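Local coordinates for protein 3-deoxy-D-manno-octulosonate 8-phosphate phosphatase KdsC (Xanthomonas campestris pv. campestris, PDB 4NAV) that probably hydrolyses 3-deoxy-D-manno-octulosonate 8-phosphate to KDO and inorganic phosphate with the help of Mg(2+), a step of lipopolysaccharide biosynthesis, at residues 3-9 with 164-169; 20-26 with 63-69; 94-99 with 121-125; 113-118 with 129-135. All coordinates share one frame. Residue numbers count along the deposited sequence, not the author numbering.

Contact 1 of 4, residues 3-9 with 164-169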
# COMPACT_ATOMS: atom_id res chain seq x y z
N TYR A 3 -9.07 -4.86 -26.35
CA TYR A 3 -8.15 -3.88 -25.77
C TYR A 3 -6.97 -3.63 -26.69
O TYR A 3 -6.39 -4.58 -27.20
CB TYR A 3 -7.63 -4.40 -24.44
CG TYR A 3 -6.34 -3.80 -23.92
CD1 TYR A 3 -6.32 -2.60 -23.21
CD2 TYR A 3 -5.15 -4.50 -24.06
CE1 TYR A 3 -5.13 -2.09 -22.68
CE2 TYR A 3 -3.98 -4.00 -23.55
CZ TYR A 3 -3.96 -2.81 -22.86
OH TYR A 3 -2.73 -2.37 -22.36
N SER A 4 -6.69 -2.35 -26.97
CA SER A 4 -5.54 -2.00 -27.74
C SER A 4 -4.85 -0.89 -27.06
O SER A 4 -5.40 0.20 -26.93
CB SER A 4 -5.83 -1.56 -29.16
OG SER A 4 -4.57 -1.29 -29.82
N PRO A 5 -3.60 -1.13 -26.65
CA PRO A 5 -2.86 -0.07 -26.00
C PRO A 5 -2.75 1.17 -26.88
O PRO A 5 -2.53 2.26 -26.36
CB PRO A 5 -1.49 -0.69 -25.76
CG PRO A 5 -1.70 -2.15 -25.91
CD PRO A 5 -2.78 -2.32 -26.90
N LEU A 6 -2.95 0.99 -28.20
CA LEU A 6 -2.71 2.06 -29.16
C LEU A 6 -3.88 2.97 -29.44
O LEU A 6 -3.71 4.07 -29.99
CB LEU A 6 -2.27 1.45 -30.48
CG LEU A 6 -0.97 0.67 -30.41
CD1 LEU A 6 -0.56 0.29 -31.83
CD2 LEU A 6 0.12 1.49 -29.74
N GLN A 7 -5.09 2.56 -29.10
CA GLN A 7 -6.19 3.49 -29.41
C GLN A 7 -6.14 4.64 -28.40
O GLN A 7 -5.58 4.53 -27.28
CB GLN A 7 -7.58 2.83 -29.65
CG GLN A 7 -8.29 2.19 -28.48
CD GLN A 7 -9.64 1.66 -28.96
OE1 GLN A 7 -10.73 2.15 -28.59
NE2 GLN A 7 -9.57 0.69 -29.83
N ASP A 8 -6.61 5.78 -28.87
CA ASP A 8 -6.52 7.01 -28.10
C ASP A 8 -5.10 7.52 -27.94
O ASP A 8 -4.85 8.40 -27.13
CB ASP A 8 -7.20 6.84 -26.74
CG ASP A 8 -8.58 6.23 -26.86
OD1 ASP A 8 -9.35 6.63 -27.78
OD2 ASP A 8 -8.89 5.32 -26.05
N LEU A 9 -4.16 7.00 -28.73
CA LEU A 9 -2.80 7.53 -28.74
C LEU A 9 -2.53 8.16 -30.08
O LEU A 9 -3.00 7.70 -31.09
CB LEU A 9 -1.81 6.42 -28.53
CG LEU A 9 -1.28 6.20 -27.12
CD1 LEU A 9 -2.33 6.35 -26.01
CD2 LEU A 9 -0.58 4.84 -27.08
N ASP A 164 3.25 -2.47 -23.15
CA ASP A 164 2.15 -2.86 -24.03
C ASP A 164 2.03 -1.98 -25.28
O ASP A 164 1.88 -2.50 -26.39
CB ASP A 164 0.85 -2.84 -23.27
CG ASP A 164 0.79 -3.89 -22.17
OD1 ASP A 164 1.60 -4.85 -22.18
OD2 ASP A 164 -0.12 -3.80 -21.32
N VAL A 165 2.23 -0.68 -25.12
CA VAL A 165 2.19 0.23 -26.25
C VAL A 165 3.28 -0.10 -27.28
O VAL A 165 3.01 -0.25 -28.48
CB VAL A 165 2.37 1.68 -25.79
CG1 VAL A 165 2.77 2.59 -26.95
CG2 VAL A 165 1.09 2.16 -25.10
N VAL A 166 4.50 -0.26 -26.77
CA VAL A 166 5.64 -0.49 -27.62
C VAL A 166 5.47 -1.80 -28.37
O VAL A 166 5.59 -1.85 -29.61
CB VAL A 166 6.92 -0.48 -26.79
CG1 VAL A 166 8.12 -0.92 -27.64
CG2 VAL A 166 7.19 0.92 -26.29
N LEU A 167 5.18 -2.85 -27.63
CA LEU A 167 4.90 -4.14 -28.22
C LEU A 167 3.76 -4.06 -29.27
O LEU A 167 3.91 -4.55 -30.38
CB LEU A 167 4.57 -5.14 -27.13
CG LEU A 167 5.76 -5.46 -26.20
CD1 LEU A 167 5.31 -6.24 -24.98
CD2 LEU A 167 6.80 -6.27 -26.96
N ALA A 168 2.68 -3.35 -28.94
CA ALA A 168 1.58 -3.23 -29.91
C ALA A 168 2.06 -2.50 -31.18
O ALA A 168 1.74 -2.89 -32.28
CB ALA A 168 0.42 -2.48 -29.29
N ALA A 169 2.84 -1.43 -31.00
CA ALA A 169 3.31 -0.65 -32.12
C ALA A 169 4.24 -1.46 -32.99
O ALA A 169 4.42 -1.14 -34.17
CB ALA A 169 3.99 0.63 -31.67

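Contact 2 of 4, residues 20-26 with 63-69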
# COMPACT_ATOMS: atom_id res chain seq x y z
N VAL A 20 11.42 2.01 -31.33
CA VAL A 20 12.13 1.89 -30.10
C VAL A 20 12.93 0.60 -30.06
O VAL A 20 12.38 -0.47 -30.14
CB VAL A 20 11.16 1.90 -28.90
CG1 VAL A 20 11.84 1.40 -27.62
CG2 VAL A 20 10.58 3.29 -28.72
N ARG A 21 14.24 0.74 -29.86
CA ARG A 21 15.16 -0.39 -29.75
C ARG A 21 15.78 -0.47 -28.39
O ARG A 21 16.34 -1.52 -28.01
CB ARG A 21 16.27 -0.24 -30.79
CG ARG A 21 15.75 -0.07 -32.21
CD ARG A 21 15.25 -1.30 -32.92
NE ARG A 21 15.02 -2.50 -32.10
CZ ARG A 21 13.94 -3.29 -32.08
NH1 ARG A 21 12.82 -3.05 -32.76
NH2 ARG A 21 13.97 -4.38 -31.32
N LEU A 22 15.73 0.62 -27.65
CA LEU A 22 16.27 0.63 -26.30
C LEU A 22 15.25 1.30 -25.41
O LEU A 22 14.79 2.41 -25.69
CB LEU A 22 17.61 1.35 -26.28
CG LEU A 22 18.16 1.69 -24.89
CD1 LEU A 22 18.63 0.43 -24.19
CD2 LEU A 22 19.31 2.67 -24.99
N ALA A 23 14.89 0.61 -24.33
CA ALA A 23 13.90 1.13 -23.37
C ALA A 23 14.56 1.26 -22.01
O ALA A 23 15.01 0.26 -21.44
CB ALA A 23 12.71 0.19 -23.28
N CYS A 24 14.64 2.48 -21.49
CA CYS A 24 15.30 2.73 -20.21
C CYS A 24 14.29 3.16 -19.20
O CYS A 24 13.39 3.92 -19.53
CB CYS A 24 16.34 3.83 -20.35
SG CYS A 24 17.59 3.49 -21.60
N PHE A 25 14.46 2.75 -17.96
CA PHE A 25 13.49 3.02 -16.91
C PHE A 25 14.18 3.50 -15.65
O PHE A 25 15.04 2.82 -15.11
CB PHE A 25 12.73 1.76 -16.58
CG PHE A 25 11.86 1.27 -17.68
CD1 PHE A 25 10.49 1.52 -17.68
CD2 PHE A 25 12.41 0.56 -18.73
CE1 PHE A 25 9.69 1.06 -18.70
CE2 PHE A 25 11.62 0.10 -19.75
CZ PHE A 25 10.26 0.35 -19.74
N ASP A 26 13.75 4.66 -15.14
CA ASP A 26 14.05 5.05 -13.77
C ASP A 26 13.54 3.94 -12.85
O ASP A 26 12.68 3.15 -13.23
CB ASP A 26 13.32 6.35 -13.42
CG ASP A 26 13.76 6.94 -12.09
OD1 ASP A 26 15.00 6.89 -11.84
OD2 ASP A 26 12.90 7.44 -11.32
N GLY A 63 13.20 -8.46 -28.53
CA GLY A 63 14.46 -8.01 -29.13
C GLY A 63 14.78 -6.57 -28.86
O GLY A 63 15.66 -6.00 -29.50
N ILE A 64 14.09 -6.01 -27.88
CA ILE A 64 14.33 -4.66 -27.47
C ILE A 64 15.21 -4.73 -26.26
O ILE A 64 14.88 -5.43 -25.34
CB ILE A 64 13.00 -3.97 -27.12
CG1 ILE A 64 12.10 -3.96 -28.34
CG2 ILE A 64 13.24 -2.54 -26.65
CD1 ILE A 64 10.68 -3.53 -28.05
N HIS A 65 16.29 -3.96 -26.25
CA HIS A 65 17.15 -3.88 -25.08
C HIS A 65 16.52 -3.06 -23.93
O HIS A 65 15.98 -1.98 -24.15
CB HIS A 65 18.51 -3.30 -25.46
CG HIS A 65 19.24 -4.13 -26.47
ND1 HIS A 65 19.38 -3.74 -27.79
CD2 HIS A 65 19.85 -5.34 -26.37
CE1 HIS A 65 20.05 -4.66 -28.46
NE2 HIS A 65 20.35 -5.64 -27.62
N VAL A 66 16.55 -3.61 -22.73
CA VAL A 66 15.97 -2.94 -21.57
C VAL A 66 17.04 -2.61 -20.52
O VAL A 66 17.90 -3.42 -20.21
CB VAL A 66 14.89 -3.79 -20.94
CG1 VAL A 66 14.32 -3.10 -19.71
CG2 VAL A 66 13.79 -4.04 -21.98
N ALA A 67 16.98 -1.40 -20.00
CA ALA A 67 17.96 -0.96 -19.04
C ALA A 67 17.29 -0.23 -17.90
O ALA A 67 16.33 0.51 -18.12
CB ALA A 67 18.96 -0.04 -19.70
N LEU A 68 17.75 -0.49 -16.69
CA LEU A 68 17.30 0.26 -15.51
C LEU A 68 18.40 1.24 -15.16
O LEU A 68 19.57 0.90 -15.24
CB LEU A 68 17.08 -0.67 -14.33
CG LEU A 68 16.24 -1.91 -14.60
CD1 LEU A 68 16.02 -2.67 -13.30
CD2 LEU A 68 14.92 -1.54 -15.24
N ILE A 69 18.01 2.47 -14.81
CA ILE A 69 18.99 3.52 -14.56
C ILE A 69 18.61 4.28 -13.32
O ILE A 69 17.57 4.93 -13.27
CB ILE A 69 19.12 4.46 -15.76
CG1 ILE A 69 19.32 3.63 -17.05
CG2 ILE A 69 20.26 5.44 -15.54
CD1 ILE A 69 19.83 4.39 -18.25

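Contact 3 of 4, residues 94-99 with 121-125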
# COMPACT_ATOMS: atom_id res chain seq x y z
N ASN A 94 24.78 11.42 -14.16
CA ASN A 94 23.95 12.02 -15.22
C ASN A 94 23.31 10.97 -16.13
O ASN A 94 24.01 10.21 -16.81
CB ASN A 94 24.76 13.01 -16.06
CG ASN A 94 23.94 13.60 -17.19
OD1 ASN A 94 23.57 12.87 -18.12
ND2 ASN A 94 23.64 14.89 -17.13
N LYS A 95 21.98 10.98 -16.19
CA LYS A 95 21.25 9.93 -16.87
C LYS A 95 21.35 10.07 -18.39
O LYS A 95 21.49 9.07 -19.09
CB LYS A 95 19.82 9.86 -16.38
CG LYS A 95 19.77 9.64 -14.87
CD LYS A 95 18.49 8.98 -14.41
CE LYS A 95 18.53 8.69 -12.92
NZ LYS A 95 17.37 7.88 -12.45
N ARG A 96 21.34 11.30 -18.88
CA ARG A 96 21.61 11.54 -20.30
C ARG A 96 22.88 10.83 -20.74
O ARG A 96 22.85 10.05 -21.67
CB ARG A 96 21.71 13.04 -20.62
CG ARG A 96 21.66 13.35 -22.10
CD ARG A 96 21.62 14.85 -22.40
NE ARG A 96 22.91 15.50 -22.63
CZ ARG A 96 23.66 16.06 -21.69
NH1 ARG A 96 23.29 16.04 -20.41
NH2 ARG A 96 24.80 16.64 -22.02
N LEU A 97 24.00 11.11 -20.06
CA LEU A 97 25.31 10.54 -20.42
C LEU A 97 25.24 9.01 -20.37
O LEU A 97 25.78 8.36 -21.26
CB LEU A 97 26.43 11.08 -19.53
N ALA A 98 24.55 8.46 -19.38
CA ALA A 98 24.40 7.01 -19.30
C ALA A 98 23.68 6.49 -20.54
O ALA A 98 24.16 5.57 -21.20
CB ALA A 98 23.64 6.62 -18.06
N VAL A 99 22.54 7.09 -20.86
CA VAL A 99 21.78 6.72 -22.04
C VAL A 99 22.63 6.84 -23.31
O VAL A 99 22.68 5.92 -24.13
CB VAL A 99 20.50 7.57 -22.17
CG1 VAL A 99 19.87 7.42 -23.55
CG2 VAL A 99 19.47 7.17 -21.12
N PRO A 121 15.95 14.16 -11.49
CA PRO A 121 17.17 13.53 -12.03
C PRO A 121 16.99 12.86 -13.42
O PRO A 121 17.98 12.69 -14.12
CB PRO A 121 17.56 12.51 -10.95
CG PRO A 121 16.79 12.93 -9.72
CD PRO A 121 15.50 13.51 -10.26
N ASP A 122 15.75 12.54 -13.81
CA ASP A 122 15.46 11.93 -15.11
C ASP A 122 15.35 12.96 -16.25
O ASP A 122 15.34 12.62 -17.43
CB ASP A 122 14.16 11.14 -15.05
CG ASP A 122 14.14 10.14 -13.89
OD1 ASP A 122 15.01 9.26 -13.81
OD2 ASP A 122 13.22 10.25 -13.04
N LEU A 123 15.30 14.23 -15.89
CA LEU A 123 14.96 15.25 -16.86
C LEU A 123 15.97 15.40 -18.00
O LEU A 123 15.56 15.62 -19.14
CB LEU A 123 14.76 16.58 -16.14
CG LEU A 123 13.58 17.52 -16.43
CD1 LEU A 123 13.96 19.00 -16.51
CD2 LEU A 123 12.87 17.06 -17.67
N PRO A 124 17.27 15.27 -17.73
CA PRO A 124 18.22 15.40 -18.81
C PRO A 124 17.99 14.39 -19.91
O PRO A 124 18.06 14.71 -21.11
CB PRO A 124 19.56 15.13 -18.12
CG PRO A 124 19.36 15.58 -16.71
CD PRO A 124 17.94 15.17 -16.42
N ALA A 125 17.67 13.18 -19.50
CA ALA A 125 17.35 12.09 -20.41
C ALA A 125 15.98 12.29 -21.06
O ALA A 125 15.82 12.14 -22.28
CB ALA A 125 17.39 10.78 -19.67

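Contact 4 of 4, residues 113-118 with 129-135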
# COMPACT_ATOMS: atom_id res chain seq x y z
N VAL A 113 15.37 5.57 -28.73
CA VAL A 113 15.40 5.32 -27.31
C VAL A 113 14.13 5.83 -26.63
O VAL A 113 13.64 6.91 -26.94
CB VAL A 113 16.59 6.03 -26.67
CG1 VAL A 113 16.69 5.68 -25.19
CG2 VAL A 113 17.87 5.67 -27.39
N LEU A 114 13.63 5.02 -25.70
CA LEU A 114 12.52 5.38 -24.86
C LEU A 114 13.04 5.53 -23.46
O LEU A 114 13.86 4.70 -23.02
CB LEU A 114 11.50 4.26 -24.83
CG LEU A 114 10.34 4.45 -23.85
CD1 LEU A 114 9.11 3.79 -24.45
CD2 LEU A 114 10.60 3.92 -22.45
N PHE A 115 12.58 6.55 -22.74
CA PHE A 115 12.98 6.73 -21.35
C PHE A 115 11.79 7.04 -20.50
O PHE A 115 11.00 7.92 -20.84
CB PHE A 115 14.00 7.86 -21.20
CG PHE A 115 14.72 7.85 -19.88
CD1 PHE A 115 16.02 7.36 -19.78
CD2 PHE A 115 14.10 8.30 -18.76
CE1 PHE A 115 16.68 7.33 -18.58
CE2 PHE A 115 14.74 8.26 -17.54
CZ PHE A 115 16.04 7.79 -17.45
N MET A 116 11.65 6.33 -19.39
CA MET A 116 10.56 6.57 -18.49
C MET A 116 11.09 6.99 -17.14
O MET A 116 11.88 6.26 -16.53
CB MET A 116 9.75 5.32 -18.33
CG MET A 116 8.49 5.51 -17.53
SD MET A 116 7.68 3.93 -17.41
CE MET A 116 6.04 4.45 -16.93
N GLY A 117 10.66 8.16 -16.66
CA GLY A 117 11.10 8.67 -15.37
C GLY A 117 10.02 9.51 -14.71
O GLY A 117 9.02 9.81 -15.34
N ASP A 118 10.23 9.89 -13.45
CA ASP A 118 9.19 10.58 -12.68
C ASP A 118 9.60 11.90 -12.03
O ASP A 118 8.73 12.64 -11.59
CB ASP A 118 8.68 9.65 -11.58
CG ASP A 118 9.72 9.38 -10.51
OD1 ASP A 118 10.85 8.94 -10.84
OD2 ASP A 118 9.39 9.62 -9.32
N VAL A 129 15.76 12.01 -25.35
CA VAL A 129 15.37 10.79 -26.08
C VAL A 129 14.24 10.97 -27.10
O VAL A 129 13.49 11.93 -27.06
CB VAL A 129 15.02 9.64 -25.13
CG1 VAL A 129 16.22 9.28 -24.27
CG2 VAL A 129 13.82 9.99 -24.27
N GLY A 130 14.16 10.03 -28.03
CA GLY A 130 13.11 10.02 -28.99
C GLY A 130 11.72 9.88 -28.35
O GLY A 130 10.75 10.50 -28.81
N LEU A 131 11.61 9.07 -27.30
CA LEU A 131 10.31 8.80 -26.70
C LEU A 131 10.34 8.85 -25.16
O LEU A 131 10.51 7.82 -24.49
CB LEU A 131 9.76 7.47 -27.17
CG LEU A 131 8.32 7.17 -26.75
CD1 LEU A 131 7.39 8.36 -27.01
CD2 LEU A 131 7.79 5.95 -27.49
N PRO A 132 10.21 10.04 -24.58
CA PRO A 132 10.10 10.13 -23.15
C PRO A 132 8.70 9.74 -22.71
O PRO A 132 7.75 9.97 -23.44
CB PRO A 132 10.36 11.61 -22.88
CG PRO A 132 9.90 12.30 -24.08
CD PRO A 132 10.10 11.35 -25.24
N VAL A 133 8.57 9.20 -21.51
CA VAL A 133 7.23 8.89 -20.97
C VAL A 133 7.30 9.02 -19.42
O VAL A 133 8.34 8.79 -18.80
CB VAL A 133 6.73 7.51 -21.47
CG1 VAL A 133 7.75 6.39 -21.21
CG2 VAL A 133 5.40 7.16 -20.84
N ALA A 134 6.21 9.46 -18.83
CA ALA A 134 6.13 9.64 -17.37
C ALA A 134 4.88 9.01 -16.80
O ALA A 134 3.81 9.04 -17.44
CB ALA A 134 6.14 11.09 -17.02
N PRO A 135 5.00 8.38 -15.62
CA PRO A 135 3.84 7.79 -15.03
C PRO A 135 2.86 8.86 -14.52
O PRO A 135 3.20 10.06 -14.50
CB PRO A 135 4.42 6.97 -13.91
CG PRO A 135 5.66 7.68 -13.52
CD PRO A 135 6.20 8.22 -14.79

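Contact 1 of 4, residues 3-9 with 164-169
Apolar packing carries most of this contact, in which the N-terminal loop 3-9 lies along one flank of the helical segment 164-169. Pro5 is central: its CA comes within 5.1 Å of that of Val165, its CB lies 3.9 Å from Val165 CG2, and its CD lies 4.0 Å from Ala168 CB. Leu6 packs on the same two residues, with its CG 3.6 Å from Ala168 CB and its CD2 4.0 Å from Val165 CG1, and reaches on to Ala169. Leu9 closes in from the other end of the loop, placing its CD2 3.7 Å from Val165 CG2. Polar contact across the segments comes down to a single hydrogen bond, Tyr3 OH to Asp164 OD2 at 3.2 Å, with the carboxylate oxygen near the plane of the phenol ring. Asp164 OD1 is engaged in a salt bridge with Arg160, one turn back in the helix. Within the loop, a type I turn from Ser4 to Gln7 and a type II turn from Leu6 to Leu9 follow one another; Ser4 OG accepts from Leu6 N at 3.2 Å, an ST turn. Tyr3 also meets Trp141 of the second subunit edge-to-face. The chemistry is that of an apolar patch with one hydrogen bond at its margin: the small side chain of Ala168 meets both Pro5 and Leu6, and Tyr3 joins this intrachain packing to the subunit interface.

Contact 2 of 4, residues 20-26 with 63-69
Phe25 packs its CB against Leu68 CD2 at 4.2 Å and places its ring CE2 4.2 Å from Val66 CG1, on the sheet face that also carries Ala23. On the reverse face Leu22 CD1 approaches His65 CB at 3.9 Å, and Cys24 SG lies 4.2 Å from Ala67 CB. Between these two faces runs a parallel ladder, the strand axes 4.7 Å apart at closest and 21° from parallel. Its hydrogen bonds zigzag from one strand to the other: His65 N to Arg21 O (3.0 Å), Ala23 N to His65 O (2.8 Å), Ala67 N to Ala23 O (3.0 Å), Phe25 N to Ala67 O (2.9 Å) and Ile69 N to Phe25 O (3.0 Å). At the N-terminal end Arg21 NH2 makes a weak hydrogen bond to Gly63 O at 3.0 Å; Gly63, with positive phi, is the C-prime residue of the Schellman motif ending helix 50-61. Past the last ladder bond, Asp26, a predicted Mg(2+) ligand, is probably the first aspartate of the HAD-type DxDx(T/V) motif; its carboxylate forms a salt bridge with Lys95. Strand 22-25 bonds on its other edge to strand 113-116. Helix 50-61 backs the face of Ala23 and Phe25 through Leu56 and Leu59, while helix 95-105 packs on Leu22 and Ala67 through Leu102.

Contact 3 of 4, residues 94-99 with 121-125
A buried salt bridge and close apolar packing join the start of helix 95-105 to segment 121-125, beside the predicted Mg(2+) site. Lys95, extended beyond its m chi1, places NZ 3.1 Å from Asp122 OD1. The same ammonium also forms a salt bridge with Asp26 and a hydrogen bond with Ile69 O, while Asp122 OD2 accepts from the backbone N of Asp118 and Asp119. The aliphatic part of Lys95 runs past Pro121, its CG 3.6 Å from Pro121 O. Ala125 CB lies 4.2 Å from Lys95 CB and 4.4 Å from Val99 CG2; Arg96 CB meets Pro124 CB at 3.9 Å. Asn94 N-caps the helix, its OD1 accepting from Leu97 N at 2.7 Å, and its ND2 makes a hydrogen bond to Ala182 O of a neighbouring (third) subunit. A lysine at a helix start bridging the strand-end aspartate and the acidic loop is characteristic of the HAD phosphatase active site.

Contact 4 of 4, residues 113-118 with 129-135
All four side chains of strand 113-116 have chi1 in the t well; segment 129-135 packs on parts of them. Leu114 and Leu131, both t, lie on one sheet face with Leu114 CD1 4.0 Å from Leu131 CD2. Met116 is extended, t at all three chi angles, and its CE reaches Pro135 CB at 4.3 Å. Val133 (p) turns its CG1 to both neighbours, 4.0 Å from Leu114 CD2 and 3.7 Å from Met116 CB. On the reverse face Phe115, also t, swings its ring away from segment 129-135, yet its CB remains 3.7 Å from Val129 CG2. Val129 also sets CG1 3.7 Å from Val113 CG1. Four bonds make the parallel ladder: Leu131 N to Val113 O (3.0 Å), Phe115 N to Leu131 O (3.0 Å), Val133 N to Phe115 O (2.8 Å) and Gly117 N to Val133 O (3.2 Å). A CB on Gly117 would crowd the Phe115 ring. Asp118 turns its carboxylate away from Pro135 and toward Asp26, a pair of close like charges consistent with a shared metal site. The two strands and helix 123-126 form a beta-alpha-beta unit of the Rossmann-like HAD fold, with the predicted Mg(2+) ligand Asp118 just beyond a strand's C-terminal end.

Contacts 2 and 4 belong to one five-stranded parallel sheet: strands 22-25 and 113-116 are neighbours in it, with about 10 Å between contact centres. Contact 3, its centre about 13 Å from that of contact 2 and about 11 Å from that of contact 4, lies at the C-terminal end of these strands, where Asp26, Lys95, Asp118 and Asp122 converge on the predicted Mg(2+) site. Contact 1 lies across the chain's centre from contact 3, about 26 Å between centres; Val166 of its helix packs on Ile64 and Leu114. Along the chain contact 1 spans all the others; contact 2 precedes contacts 3 and 4, whose segments interleave. Contacts 2-4 thus gather distant segments round the predicted site; contact 1 joins the N-terminal loop to helix 158-169 away from it.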